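Local structure of extracellular solute-binding protein, family 5 (Chelativorans sp., 6WM6) at residues Leu407-Pro412 with Leu456-Phe461; Ala304-Met309 with Ala522-Ile527; Thr329-Gly334 with Arg423-Tyr428. The protein binds EDTA in the periplasm as the solute-binding component that probably delivers it to an ABC transporter. All blocks are in the same frame, centred on the assembly; numbering follows the deposited sequence.

In the fold
The three contacts build one side of a single alpha/beta lobe of this family 5 solute-binding protein. Contacts 1 and 2 share a sheet: strand 456-462 pairs with 407-410 in contact 1 and with 305-311 on its other side, and 305-311 pairs with 524-537 in contact 2. Their centres lie about 10 Å apart, and the N of Phe308 sits 2.9 Å from the O of Asn459, a probable hydrogen bond. Contact 3, centred about 14 Å from each of the others, joins the layer of helices over that sheet; the CE of Met309 reaches the CD1 of Ile331 at 3.6 Å. The sulfate, probably from the crystallisation liquor, touches contact 1 at Tyr460.

Contact 1 (Leu407-Pro412 with Leu456-Phe461); sequences LRLSFP and LHLNYF. With SO4 (sulfate ion), chain B.
Two parallel strands of the mixed sheet meet here, 407-410 and the start of 456-462; the connection between them holds helix 416-429 and strand 436-439. Their short axes run 12° apart, and Leu409 pairs with Leu456 and Ser410 with His457. In the backbone ladder, Leu456 N gives to Arg408 O in the plane of that carbonyl, Ser410 N reaches Leu456 O from above the carbonyl plane, and Leu458 N meets Ser410 O at 2.9 Å, almost along the C=O axis.

On one face, Leu409 has CG anti to its backbone N (chi1 170°), which swings CD1 across to the CB of Leu456 at 3.7 Å and the CG of Leu458 at 4.0 Å. Ala422 of helix 416-429 covers Leu409 and Leu458. The other face carries a polar chain. Ser410 holds OG in the crowded position between N and carbonyl carbon, 2.9 Å from His457 ND1 and near the plane of the imidazole; either could be the donor. At the far side of the ring, Asn459 ND2 donates to His457 NE2 at 3.0 Å, nearly straight and close to the ring plane, so the imidazole is gripped at both nitrogens. NE2, as acceptor, would carry no proton. Asn459 OD1 accepts from Tyr460 N, while Pro412 CG rests 3.6 Å from Asn459 ND2. Tyr460 OH donates to sulfate O3 at 2.7 Å. Strand 407-410 leads through helix 416-429 into strand 436-439, a beta-alpha-beta unit, and 456-462 adds on its other side, as in the alpha/beta lobes of periplasmic binding proteins.

Contact 2 (Ala304-Met309 with Ala522-Ile527); sequences ANWYFM and AALFPI
Three backbone hydrogen bonds hold the two strands together. Met309 and Phe525 form a hydrogen-bonded antiparallel pair, each N reaching the other's O at 2.9 Å; Phe525 O accepts in its carbonyl plane, whereas the donor to Met309 O stands above the plane. Ile527 N adds a more bent bond to Tyr307 O, at an angle of 145°. Between these lies the non-hydrogen-bonded pair of Phe308 and Pro526, whose CA atoms come within 4.4 Å.

Around this ladder the side chains close in by branch. Leu524, with CG anti to its backbone N, puts CD1 3.5 Å from the CD1 of Phe308 and turns CD2 to the edge of the Trp306 indole, 4.1 Å from its CH2. Trp306 takes the crowded first torsion (chi1 53°), which carries its six-membered ring alongside Pro526, with CZ3 3.8 Å from that residue's CB. Ile527 lays its CB against the CB of Tyr307 and stretches CD1 along the backbone of Phe308 to the N of Met309.

The next shell is largely apolar, though Arg367 NH1 is hydrogen-bonded to Pro526 O. Phe461 of strand 456-462 stacks on Phe308, and Leu458 touches both Met309 and Ile527. That strand continues the sheet beside 305-311, while helices 416-429 and 321-330, through residues such as Met421 and Leu328, cover the face that carries Tyr307, Met309, Phe525 and Ile527.

Contact 3 (Thr329-Gly334 with Arg423-Tyr428); sequences TAIDAG and RLITGY
With CG anti to its carbonyl carbon (chi1 -57°), Tyr428 stands out from helix 416-429 toward the bend between helices 321-330 and 333-340. The backbone of Asp332 sets CB over the phenol, 4.1 Å from the ring centroid and 16° off the normal, a CH-pi contact; its chi1 of -174°, CG anti to N, directs the carboxylate to Asp335 N. Asp332 N lies over the same face, offset toward the rim; Leu424 O of the tyrosine's own helix sits over the centre of the opposite one, so backbone atoms sandwich the ring. Tyr428 OH is hydrogen-bonded to Asp335, whose N is capped by Asp332 OD1.

Beside the ring, Ile331 CG2 meets Tyr428 CD2 at 4.0 Å, and Ile331 CD1 reaches Ile425 CG2 at 4.1 Å. At the Ala330 end, one water donates to both Ala330 O, at 2.6 Å, and Tyr428 O, at 3.1 Å, bridging the end of one helix to the other. Met309 of strand 305-311 touches both isoleucines. What results is a helix packed against the turn between two helices, in which the N-cap residue Asp332 of helix 333-340 also offers its CB to the face of the Tyr428 ring.

Contact 1 (Leu407-Pro412 with Leu456-Phe461)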
loop_
_atom_site.group_PDB
_atom_site.type_symbol
_atom_site.label_atom_id
_atom_site.label_comp_id
_atom_site.label_asym_id
_atom_site.label_seq_id
_atom_site.Cartn_x
_atom_site.Cartn_y
_atom_site.Cartn_z
ATOM N N LEU A 407 -13.406 9.322 -25.453
ATOM C CA LEU A 407 -12.465 8.634 -24.586
ATOM C C LEU A 407 -13.183 7.999 -23.412
ATOM O O LEU A 407 -14.007 8.642 -22.755
ATOM C CB LEU A 407 -11.439 9.626 -24.080
ATOM C CG LEU A 407 -10.656 10.377 -25.162
ATOM C CD1 LEU A 407 -9.698 11.356 -24.513
ATOM C CD2 LEU A 407 -9.911 9.411 -26.056
ATOM N N ARG A 408 -12.835 6.752 -23.125
ATOM C CA ARG A 408 -13.405 6.016 -22.000
ATOM C C ARG A 408 -12.498 6.240 -20.796
ATOM O O ARG A 408 -11.347 5.799 -20.795
ATOM C CB ARG A 408 -13.483 4.534 -22.343
ATOM C CG ARG A 408 -14.449 4.245 -23.495
ATOM C CD ARG A 408 -14.086 2.935 -24.204
ATOM N NE ARG A 408 -12.743 2.952 -24.768
ATOM C CZ ARG A 408 -12.112 1.881 -25.249
ATOM N NH1 ARG A 408 -12.706 0.706 -25.231
ATOM N NH2 ARG A 408 -10.882 1.994 -25.746
ATOM N N LEU A 409 -13.017 6.949 -19.789
ATOM C CA LEU A 409 -12.288 7.273 -18.565
ATOM C C LEU A 409 -12.954 6.522 -17.430
ATOM O O LEU A 409 -14.072 6.851 -17.043
ATOM C CB LEU A 409 -12.288 8.779 -18.346
ATOM C CG LEU A 409 -11.792 9.319 -17.002
ATOM C CD1 LEU A 409 -10.527 8.641 -16.532
ATOM C CD2 LEU A 409 -11.588 10.827 -17.129
ATOM N N SER A 410 -12.293 5.480 -16.942
ATOM C CA SER A 410 -12.837 4.635 -15.892
ATOM C C SER A 410 -12.134 4.880 -14.560
ATOM O O SER A 410 -11.001 5.380 -14.490
ATOM C CB SER A 410 -12.772 3.154 -16.270
ATOM O OG SER A 410 -11.439 2.704 -16.403
ATOM N N PHE A 411 -12.833 4.519 -13.485
ATOM C CA PHE A 411 -12.292 4.663 -12.143
ATOM C C PHE A 411 -13.105 3.786 -11.203
ATOM O O PHE A 411 -14.303 3.592 -11.415
ATOM C CB PHE A 411 -12.325 6.127 -11.686
ATOM C CG PHE A 411 -13.635 6.819 -11.905
ATOM C CD1 PHE A 411 -13.892 7.429 -13.122
ATOM C CD2 PHE A 411 -14.592 6.867 -10.913
ATOM C CE1 PHE A 411 -15.087 8.078 -13.341
ATOM C CE2 PHE A 411 -15.805 7.517 -11.131
ATOM C CZ PHE A 411 -16.040 8.126 -12.348
ATOM N N PRO A 412 -12.478 3.233 -10.170
ATOM C CA PRO A 412 -13.185 2.335 -9.255
ATOM C C PRO A 412 -14.107 3.122 -8.344
ATOM O O PRO A 412 -13.909 4.327 -8.124
ATOM C CB PRO A 412 -12.035 1.691 -8.467
ATOM C CG PRO A 412 -10.967 2.743 -8.441
ATOM C CD PRO A 412 -11.059 3.412 -9.805
ATOM N N LEU A 456 -8.410 5.986 -20.513
ATOM C CA LEU A 456 -7.842 6.669 -19.363
ATOM C C LEU A 456 -8.412 5.995 -18.124
ATOM O O LEU A 456 -9.545 5.510 -18.129
ATOM C CB LEU A 456 -8.248 8.146 -19.359
ATOM C CG LEU A 456 -7.864 8.959 -20.606
ATOM C CD1 LEU A 456 -8.547 10.338 -20.552
ATOM C CD2 LEU A 456 -6.377 9.124 -20.704
ATOM N N HIS A 457 -7.613 5.933 -17.062
ATOM C CA HIS A 457 -8.050 5.263 -15.830
ATOM C C HIS A 457 -7.503 5.999 -14.614
ATOM O O HIS A 457 -6.292 6.207 -14.517
ATOM C CB HIS A 457 -7.582 3.802 -15.803
ATOM C CG HIS A 457 -8.037 3.021 -14.611
ATOM N ND1 HIS A 457 -9.328 2.588 -14.466
ATOM C CD2 HIS A 457 -7.375 2.619 -13.499
ATOM C CE1 HIS A 457 -9.442 1.920 -13.327
ATOM N NE2 HIS A 457 -8.268 1.912 -12.727
ATOM N N LEU A 458 -8.395 6.405 -13.701
ATOM C CA LEU A 458 -8.016 7.055 -12.454
ATOM C C LEU A 458 -8.074 6.044 -11.327
ATOM O O LEU A 458 -9.087 5.385 -11.134
ATOM C CB LEU A 458 -8.986 8.191 -12.131
ATOM C CG LEU A 458 -8.905 9.468 -12.920
ATOM C CD1 LEU A 458 -10.170 10.289 -12.712
ATOM C CD2 LEU A 458 -7.697 10.274 -12.483
ATOM N N ASN A 459 -6.985 5.928 -10.587
ATOM C CA ASN A 459 -6.911 4.973 -9.471
ATOM C C ASN A 459 -5.754 5.432 -8.582
ATOM O O ASN A 459 -5.295 6.577 -8.680
ATOM C CB ASN A 459 -6.756 3.546 -10.034
ATOM C CG ASN A 459 -7.343 2.471 -9.150
ATOM O OD1 ASN A 459 -7.251 2.518 -7.921
ATOM N ND2 ASN A 459 -7.937 1.465 -9.784
ATOM N N TYR A 460 -5.287 4.540 -7.708
ATOM C CA TYR A 460 -4.131 4.845 -6.879
ATOM C C TYR A 460 -3.165 3.662 -6.864
ATOM O O TYR A 460 -3.579 2.509 -7.020
ATOM C CB TYR A 460 -4.510 5.237 -5.430
ATOM C CG TYR A 460 -5.123 4.118 -4.603
ATOM C CD1 TYR A 460 -4.328 3.215 -3.886
ATOM C CD2 TYR A 460 -6.493 3.942 -4.547
ATOM C CE1 TYR A 460 -4.894 2.186 -3.146
ATOM C CE2 TYR A 460 -7.059 2.912 -3.797
ATOM C CZ TYR A 460 -6.244 2.048 -3.116
ATOM O OH TYR A 460 -6.823 1.008 -2.381
ATOM N N PHE A 461 -1.888 3.964 -6.678
ATOM C CA PHE A 461 -0.867 2.974 -6.364
ATOM C C PHE A 461 -0.452 3.146 -4.907
ATOM O O PHE A 461 -0.459 4.248 -4.373
ATOM C CB PHE A 461 0.370 3.164 -7.252
ATOM C CG PHE A 461 0.273 2.512 -8.604
ATOM C CD1 PHE A 461 -0.078 1.193 -8.715
ATOM C CD2 PHE A 461 0.543 3.225 -9.767
ATOM C CE1 PHE A 461 -0.146 0.583 -9.961
ATOM C CE2 PHE A 461 0.451 2.610 -11.007
ATOM C CZ PHE A 461 0.112 1.302 -11.093
HETATM S S SO4 B . -5.705 -2.263 -0.749
HETATM O O1 SO4 B . -5.095 -2.579 0.545
HETATM O O2 SO4 B . -7.151 -2.297 -0.614
HETATM O O3 SO4 B . -5.269 -0.908 -1.187
HETATM O O4 SO4 B . -5.278 -3.258 -1.727
#

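Contact 2 (Ala304-Met309 with Ala522-Ile527)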
loop_
_atom_site.group_PDB
_atom_site.type_symbol
_atom_site.label_atom_id
_atom_site.label_comp_id
_atom_site.label_asym_id
_atom_site.label_seq_id
_atom_site.Cartn_x
_atom_site.Cartn_y
_atom_site.Cartn_z
ATOM N N ALA A 304 0.712 6.657 1.766
ATOM C CA ALA A 304 1.547 6.049 0.746
ATOM C C ALA A 304 0.761 5.788 -0.535
ATOM O O ALA A 304 1.382 5.488 -1.575
ATOM C CB ALA A 304 2.133 4.728 1.260
ATOM N N ASN A 305 -0.560 5.844 -0.500
ATOM C CA ASN A 305 -1.383 5.695 -1.685
ATOM C C ASN A 305 -1.412 7.020 -2.420
ATOM O O ASN A 305 -1.671 8.074 -1.819
ATOM C CB ASN A 305 -2.817 5.298 -1.316
ATOM C CG ASN A 305 -2.913 3.924 -0.708
ATOM O OD1 ASN A 305 -2.049 3.094 -0.916
ATOM N ND2 ASN A 305 -4.000 3.679 -0.003
ATOM N N TRP A 306 -1.192 6.972 -3.731
ATOM C CA TRP A 306 -1.175 8.190 -4.556
ATOM C C TRP A 306 -2.074 8.031 -5.778
ATOM O O TRP A 306 -1.999 7.016 -6.481
ATOM C CB TRP A 306 0.243 8.615 -4.944
ATOM C CG TRP A 306 1.106 7.572 -5.591
ATOM C CD1 TRP A 306 1.812 6.601 -4.962
ATOM C CD2 TRP A 306 1.412 7.435 -6.998
ATOM N NE1 TRP A 306 2.521 5.844 -5.877
ATOM C CE2 TRP A 306 2.303 6.354 -7.132
ATOM C CE3 TRP A 306 1.011 8.127 -8.147
ATOM C CZ2 TRP A 306 2.823 5.945 -8.371
ATOM C CZ3 TRP A 306 1.533 7.715 -9.375
ATOM C CH2 TRP A 306 2.426 6.650 -9.471
ATOM N N TYR A 307 -2.915 9.037 -6.010
ATOM C CA TYR A 307 -3.775 9.063 -7.167
ATOM C C TYR A 307 -2.953 9.256 -8.431
ATOM O O TYR A 307 -1.953 9.994 -8.450
ATOM C CB TYR A 307 -4.755 10.216 -7.107
ATOM C CG TYR A 307 -5.904 10.051 -6.163
ATOM C CD1 TYR A 307 -6.825 9.024 -6.334
ATOM C CD2 TYR A 307 -6.102 10.938 -5.110
ATOM C CE1 TYR A 307 -7.877 8.871 -5.472
ATOM C CE2 TYR A 307 -7.194 10.805 -4.249
ATOM C CZ TYR A 307 -8.067 9.758 -4.458
ATOM O OH TYR A 307 -9.140 9.605 -3.583
ATOM N N PHE A 308 -3.420 8.625 -9.507
ATOM C CA PHE A 308 -2.818 8.763 -10.814
ATOM C C PHE A 308 -3.922 8.693 -11.859
ATOM O O PHE A 308 -5.028 8.184 -11.611
ATOM C CB PHE A 308 -1.788 7.659 -11.084
ATOM C CG PHE A 308 -2.377 6.263 -11.146
ATOM C CD1 PHE A 308 -3.068 5.834 -12.260
ATOM C CD2 PHE A 308 -2.194 5.358 -10.101
ATOM C CE1 PHE A 308 -3.595 4.533 -12.331
ATOM C CE2 PHE A 308 -2.712 4.069 -10.180
ATOM C CZ PHE A 308 -3.413 3.664 -11.288
ATOM N N MET A 309 -3.589 9.155 -13.070
ATOM C CA MET A 309 -4.350 8.831 -14.265
ATOM C C MET A 309 -3.435 8.041 -15.190
ATOM O O MET A 309 -2.379 8.537 -15.610
ATOM C CB MET A 309 -4.848 10.066 -14.990
ATOM C CG MET A 309 -5.816 9.681 -16.109
ATOM S SD MET A 309 -6.385 11.075 -17.092
ATOM C CE MET A 309 -4.869 11.561 -17.915
ATOM N N ALA A 522 4.752 9.206 -20.967
ATOM C CA ALA A 522 3.452 9.837 -20.765
ATOM C C ALA A 522 2.294 8.843 -20.723
ATOM O O ALA A 522 1.197 9.126 -21.208
ATOM C CB ALA A 522 3.199 10.933 -21.807
ATOM N N ALA A 523 2.516 7.673 -20.127
ATOM C CA ALA A 523 1.459 6.696 -19.899
ATOM C C ALA A 523 0.945 6.684 -18.461
ATOM O O ALA A 523 -0.029 5.972 -18.160
ATOM C CB ALA A 523 1.916 5.286 -20.307
ATOM N N LEU A 524 1.550 7.458 -17.577
ATOM C CA LEU A 524 1.151 7.476 -16.163
ATOM C C LEU A 524 1.367 8.884 -15.621
ATOM O O LEU A 524 2.498 9.399 -15.613
ATOM C CB LEU A 524 1.931 6.431 -15.366
ATOM C CG LEU A 524 1.512 6.239 -13.915
ATOM C CD1 LEU A 524 0.089 5.768 -13.820
ATOM C CD2 LEU A 524 2.458 5.220 -13.263
ATOM N N PHE A 525 0.275 9.512 -15.197
ATOM C CA PHE A 525 0.270 10.895 -14.707
ATOM C C PHE A 525 -0.002 10.903 -13.215
ATOM O O PHE A 525 -1.117 10.578 -12.798
ATOM C CB PHE A 525 -0.836 11.647 -15.458
ATOM C CG PHE A 525 -1.020 13.094 -15.054
ATOM C CD1 PHE A 525 -0.175 14.088 -15.520
ATOM C CD2 PHE A 525 -2.096 13.472 -14.270
ATOM C CE1 PHE A 525 -0.386 15.414 -15.198
ATOM C CE2 PHE A 525 -2.285 14.801 -13.913
ATOM C CZ PHE A 525 -1.435 15.777 -14.388
ATOM N N PRO A 526 0.994 11.217 -12.397
ATOM C CA PRO A 526 0.770 11.266 -10.948
ATOM C C PRO A 526 0.026 12.530 -10.573
ATOM O O PRO A 526 0.205 13.581 -11.199
ATOM C CB PRO A 526 2.198 11.276 -10.378
ATOM C CG PRO A 526 3.018 12.029 -11.439
ATOM C CD PRO A 526 2.346 11.691 -12.774
ATOM N N ILE A 527 -0.795 12.430 -9.524
ATOM C CA ILE A 527 -1.663 13.533 -9.093
ATOM C C ILE A 527 -1.251 13.991 -7.690
ATOM O O ILE A 527 -0.516 14.968 -7.539
ATOM C CB ILE A 527 -3.140 13.150 -9.252
ATOM C CG1 ILE A 527 -3.449 12.815 -10.726
ATOM C CG2 ILE A 527 -4.040 14.281 -8.784
ATOM C CD1 ILE A 527 -4.810 12.180 -10.973
#

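Contact 3 (Thr329-Gly334 with Arg423-Tyr428)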
loop_
_atom_site.group_PDB
_atom_site.type_symbol
_atom_site.label_atom_id
_atom_site.label_comp_id
_atom_site.label_asym_id
_atom_site.label_seq_id
_atom_site.Cartn_x
_atom_site.Cartn_y
_atom_site.Cartn_z
ATOM N N THR A 329 -0.688 17.796 -20.898
ATOM C CA THR A 329 -0.335 19.212 -20.871
ATOM C C THR A 329 -1.559 20.083 -20.614
ATOM O O THR A 329 -1.468 21.094 -19.903
ATOM C CB THR A 329 0.338 19.561 -22.192
ATOM O OG1 THR A 329 1.542 18.803 -22.333
ATOM C CG2 THR A 329 0.699 21.052 -22.284
ATOM N N ALA A 330 -2.712 19.704 -21.161
ATOM C CA ALA A 330 -3.939 20.457 -20.962
ATOM C C ALA A 330 -4.496 20.319 -19.552
ATOM O O ALA A 330 -5.179 21.229 -19.055
ATOM C CB ALA A 330 -4.985 19.984 -21.970
ATOM N N ILE A 331 -4.249 19.193 -18.883
ATOM C CA ILE A 331 -4.735 19.034 -17.514
ATOM C C ILE A 331 -4.110 20.104 -16.635
ATOM O O ILE A 331 -2.899 20.349 -16.678
ATOM C CB ILE A 331 -4.442 17.608 -17.020
ATOM C CG1 ILE A 331 -5.345 16.631 -17.738
ATOM C CG2 ILE A 331 -4.593 17.514 -15.512
ATOM C CD1 ILE A 331 -5.007 15.167 -17.490
ATOM N N ASP A 332 -4.944 20.751 -15.813
ATOM C CA ASP A 332 -4.495 21.798 -14.888
ATOM C C ASP A 332 -4.411 21.179 -13.503
ATOM O O ASP A 332 -5.417 21.081 -12.796
ATOM C CB ASP A 332 -5.490 22.958 -14.914
ATOM C CG ASP A 332 -5.034 24.161 -14.101
ATOM O OD1 ASP A 332 -4.222 24.001 -13.167
ATOM O OD2 ASP A 332 -5.516 25.273 -14.402
ATOM N N ALA A 333 -3.208 20.742 -13.114
ATOM C CA ALA A 333 -3.047 20.047 -11.839
ATOM C C ALA A 333 -3.252 20.984 -10.660
ATOM O O ALA A 333 -3.744 20.545 -9.613
ATOM C CB ALA A 333 -1.668 19.384 -11.761
ATOM N N GLY A 334 -2.898 22.256 -10.809
ATOM C CA GLY A 334 -3.171 23.217 -9.746
ATOM C C GLY A 334 -4.650 23.326 -9.461
ATOM O O GLY A 334 -5.080 23.309 -8.310
ATOM N N ARG A 423 -14.425 14.404 -13.719
ATOM C CA ARG A 423 -15.209 15.472 -14.333
ATOM C C ARG A 423 -14.340 16.683 -14.648
ATOM O O ARG A 423 -14.499 17.318 -15.693
ATOM C CB ARG A 423 -16.363 15.862 -13.412
ATOM C CG ARG A 423 -17.411 14.774 -13.249
ATOM C CD ARG A 423 -18.588 15.271 -12.426
ATOM N NE ARG A 423 -19.626 14.255 -12.278
ATOM C CZ ARG A 423 -20.587 14.023 -13.169
ATOM N NH1 ARG A 423 -21.487 13.078 -12.938
ATOM N NH2 ARG A 423 -20.649 14.729 -14.292
ATOM N N LEU A 424 -13.428 17.031 -13.737
ATOM C CA LEU A 424 -12.533 18.154 -14.009
ATOM C C LEU A 424 -11.644 17.892 -15.216
ATOM O O LEU A 424 -11.447 18.782 -16.061
ATOM C CB LEU A 424 -11.679 18.426 -12.775
ATOM C CG LEU A 424 -12.477 19.010 -11.604
ATOM C CD1 LEU A 424 -11.681 18.964 -10.311
ATOM C CD2 LEU A 424 -12.879 20.439 -11.953
ATOM N N ILE A 425 -11.120 16.672 -15.336
ATOM C CA ILE A 425 -10.255 16.324 -16.457
ATOM C C ILE A 425 -11.023 16.397 -17.766
ATOM O O ILE A 425 -10.506 16.881 -18.783
ATOM C CB ILE A 425 -9.609 14.939 -16.225
ATOM C CG1 ILE A 425 -8.571 15.061 -15.101
ATOM C CG2 ILE A 425 -9.003 14.407 -17.506
ATOM C CD1 ILE A 425 -8.153 13.738 -14.509
ATOM N N THR A 426 -12.271 15.917 -17.768
ATOM C CA THR A 426 -13.126 16.074 -18.941
ATOM C C THR A 426 -13.192 17.526 -19.388
ATOM O O THR A 426 -13.080 17.820 -20.582
ATOM C CB THR A 426 -14.520 15.549 -18.608
ATOM O OG1 THR A 426 -14.445 14.134 -18.392
ATOM C CG2 THR A 426 -15.502 15.843 -19.746
ATOM N N GLY A 427 -13.354 18.447 -18.430
ATOM C CA GLY A 427 -13.421 19.858 -18.777
ATOM C C GLY A 427 -12.110 20.422 -19.284
ATOM O O GLY A 427 -12.099 21.266 -20.184
ATOM N N TYR A 428 -10.985 19.967 -18.727
ATOM C CA TYR A 428 -9.698 20.490 -19.185
ATOM C C TYR A 428 -9.406 20.126 -20.637
ATOM O O TYR A 428 -8.737 20.892 -21.348
ATOM C CB TYR A 428 -8.536 19.954 -18.340
ATOM C CG TYR A 428 -8.621 20.235 -16.859
ATOM C CD1 TYR A 428 -9.142 21.428 -16.361
ATOM C CD2 TYR A 428 -8.192 19.285 -15.938
ATOM C CE1 TYR A 428 -9.224 21.658 -14.997
ATOM C CE2 TYR A 428 -8.268 19.513 -14.598
ATOM C CZ TYR A 428 -8.784 20.691 -14.121
ATOM O OH TYR A 428 -8.860 20.885 -12.768
HETATM O O HOH W 1 -6.984 22.970 -19.857
#